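PDB 4N7B: 4-hydroxy-3-methylbut-2-enyl diphosphate reductase, apicoplast from Plasmodium falciparum, which reduces (E)-4-hydroxy-3-methylbut-2-enyl diphosphate to isopentenyl and dimethylallyl diphosphate with an iron-sulfur cluster, the last step of the MEP pathway of isoprenoid synthesis. Local coordinates for residues Val259-Val264 against Ser485-Glu490. Residues are numbered along the deposited sequence; the frame is centred on the assembly and turned at random.
With SO4 (sulfate ion), chain C.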
loop_
_atom_site.group_PDB
_atom_site.type_symbol
_atom_site.label_atom_id
_atom_site.label_comp_id
_atom_site.label_asym_id
_atom_site.label_seq_id
_atom_site.Cartn_x
_atom_site.Cartn_y
_atom_site.Cartn_z
ATOM N N VAL A 259 3.378 6.690 -4.977
ATOM C CA VAL A 259 2.877 6.057 -3.763
ATOM C C VAL A 259 1.814 7.004 -3.206
ATOM O O VAL A 259 1.771 8.185 -3.565
ATOM C CB VAL A 259 3.985 5.808 -2.707
ATOM C CG1 VAL A 259 5.111 4.968 -3.290
ATOM C CG2 VAL A 259 4.546 7.106 -2.203
ATOM N N HIS A 260 0.946 6.502 -2.337
ATOM C CA HIS A 260 -0.163 7.313 -1.847
ATOM C C HIS A 260 0.274 8.127 -0.645
ATOM O O HIS A 260 -0.146 7.870 0.485
ATOM C CB HIS A 260 -1.358 6.437 -1.492
ATOM C CG HIS A 260 -2.111 5.921 -2.681
ATOM N ND1 HIS A 260 -2.849 4.759 -2.638
ATOM C CD2 HIS A 260 -2.242 6.399 -3.945
ATOM C CE1 HIS A 260 -3.409 4.543 -3.817
ATOM N NE2 HIS A 260 -3.050 5.522 -4.626
ATOM N N ASN A 261 1.141 9.100 -0.899
ATOM C CA ASN A 261 1.516 10.069 0.111
ATOM C C ASN A 261 1.835 11.407 -0.556
ATOM O O ASN A 261 2.750 11.494 -1.377
ATOM C CB ASN A 261 2.712 9.577 0.911
ATOM C CG ASN A 261 3.079 10.529 2.029
ATOM O OD1 ASN A 261 3.782 11.521 1.813
ATOM N ND2 ASN A 261 2.603 10.238 3.233
ATOM N N ASP A 262 1.084 12.446 -0.202
ATOM C CA ASP A 262 1.222 13.744 -0.859
ATOM C C ASP A 262 2.596 14.351 -0.580
ATOM O O ASP A 262 3.183 15.003 -1.431
ATOM C CB ASP A 262 0.095 14.690 -0.424
ATOM C CG ASP A 262 -1.293 14.069 -0.616
ATOM O OD1 ASP A 262 -1.662 13.816 -1.786
ATOM O OD2 ASP A 262 -2.006 13.814 0.394
ATOM N N ILE A 263 3.129 14.116 0.607
ATOM C CA ILE A 263 4.435 14.681 0.946
ATOM C C ILE A 263 5.532 14.133 0.046
ATOM O O ILE A 263 6.318 14.892 -0.491
ATOM C CB ILE A 263 4.772 14.448 2.404
ATOM C CG1 ILE A 263 3.786 15.246 3.260
ATOM C CG2 ILE A 263 6.218 14.860 2.694
ATOM C CD1 ILE A 263 3.827 14.892 4.703
ATOM N N VAL A 264 5.570 12.817 -0.130
ATOM C CA VAL A 264 6.510 12.194 -1.054
ATOM C C VAL A 264 6.347 12.730 -2.478
ATOM O O VAL A 264 7.317 13.083 -3.143
ATOM C CB VAL A 264 6.281 10.684 -1.092
ATOM C CG1 VAL A 264 6.947 10.048 -2.329
ATOM C CG2 VAL A 264 6.779 10.041 0.193
ATOM N N SER A 485 3.606 4.207 3.438
ATOM C CA SER A 485 3.947 5.228 2.444
ATOM C C SER A 485 4.416 6.501 3.140
ATOM O O SER A 485 4.707 7.495 2.485
ATOM C CB SER A 485 2.725 5.569 1.579
ATOM O OG SER A 485 1.530 5.585 2.392
ATOM N N THR A 486 4.486 6.475 4.467
ATOM C CA THR A 486 4.780 7.685 5.263
ATOM C C THR A 486 6.285 7.917 5.582
ATOM O O THR A 486 6.931 7.083 6.223
ATOM C CB THR A 486 4.012 7.644 6.596
ATOM O OG1 THR A 486 2.613 7.479 6.333
ATOM C CG2 THR A 486 4.216 8.929 7.358
ATOM N N PRO A 487 6.834 9.073 5.164
ATOM C CA PRO A 487 8.238 9.403 5.450
ATOM C C PRO A 487 8.514 9.500 6.938
ATOM O O PRO A 487 7.701 10.049 7.677
ATOM C CB PRO A 487 8.434 10.766 4.782
ATOM C CG PRO A 487 7.306 10.890 3.803
ATOM C CD PRO A 487 6.162 10.122 4.379
ATOM N N GLU A 488 9.662 8.974 7.361
ATOM C CA GLU A 488 10.010 8.858 8.781
ATOM C C GLU A 488 10.071 10.247 9.421
ATOM O O GLU A 488 9.648 10.410 10.572
ATOM C CB GLU A 488 11.333 8.101 8.968
ATOM C CG GLU A 488 11.799 7.969 10.436
ATOM C CD GLU A 488 10.746 7.312 11.357
ATOM O OE1 GLU A 488 10.846 7.474 12.592
ATOM O OE2 GLU A 488 9.817 6.640 10.861
ATOM N N GLN A 489 10.548 11.251 8.679
ATOM C CA GLN A 489 10.587 12.611 9.226
ATOM C C GLN A 489 9.217 13.082 9.729
ATOM O O GLN A 489 9.122 13.773 10.751
ATOM C CB GLN A 489 11.110 13.637 8.215
ATOM C CG GLN A 489 11.564 14.962 8.898
ATOM C CD GLN A 489 11.768 16.141 7.922
ATOM O OE1 GLN A 489 11.607 16.000 6.705
ATOM N NE2 GLN A 489 12.122 17.309 8.467
ATOM N N GLU A 490 8.141 12.730 9.036
ATOM C CA GLU A 490 6.840 13.219 9.498
ATOM C C GLU A 490 6.521 12.588 10.852
ATOM O O GLU A 490 5.986 13.243 11.737
ATOM C CB GLU A 490 5.744 12.967 8.479
ATOM C CG GLU A 490 5.961 13.727 7.197
ATOM C CD GLU A 490 6.075 15.242 7.403
ATOM O OE1 GLU A 490 5.519 15.784 8.393
ATOM O OE2 GLU A 490 6.725 15.895 6.561
HETATM S S SO4 C . -2.207 2.053 -0.471
HETATM O O1 SO4 C . -1.992 1.109 -1.558
HETATM O O2 SO4 C . -1.101 3.014 -0.417
HETATM O O3 SO4 C . -3.462 2.747 -0.750
HETATM O O4 SO4 C . -2.325 1.393 0.842
HETATM O O HOH W 1 1.055 7.846 3.854
#
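Asn261 and Ser485 bring the two backbones nearest, with CA atoms 5.9 Å apart, where each loop nears a helix. Asn261 suits its N-cap position because its amide has two different ends. With CG anti to the backbone N (chi1 -177°), OD1 accepts from Val264 N at 2.9 Å, in the carbonyl plane on a lone pair, capping helix 262-271. ND2 donates to a water that hydrogen-bonds Ser485 OG and donates to Thr486 OG1, itself also bonded to Val436 O. Small Ser485 lets its O approach Asn261 CB to 3.3 Å, and its OG lies 3.4 Å from His260 O, a weak hydrogen bond at most. Proline at the N-cap of helix 488-499 offers apolar ring carbon: Pro487 CG meets Val264 CG2 at 3.7 Å, while CD lies against the Asn261 amide. Ile263 CD1 rests on CG and CD of Glu490, both 3.5 Å away, whose OE1 is hydrogen-bonded to Thr463 OG1. His260 turns its ring away, and ND1 donates to sulfate O3 at 2.8 Å. Ser442 N, Asn443 N and His343 also hold this ion; all four residues probably bind substrate, as does Ser485, so it may mark the diphosphate site. The contact joins two of the three parallel-sheet lobes around the iron-sulfur cluster, about 7 Å from the Val259 side chain: helix 262-271 follows strand 252-255, helix 488-499 follows strand 477-482, and helix 232-247 packs against Val259 and Val264.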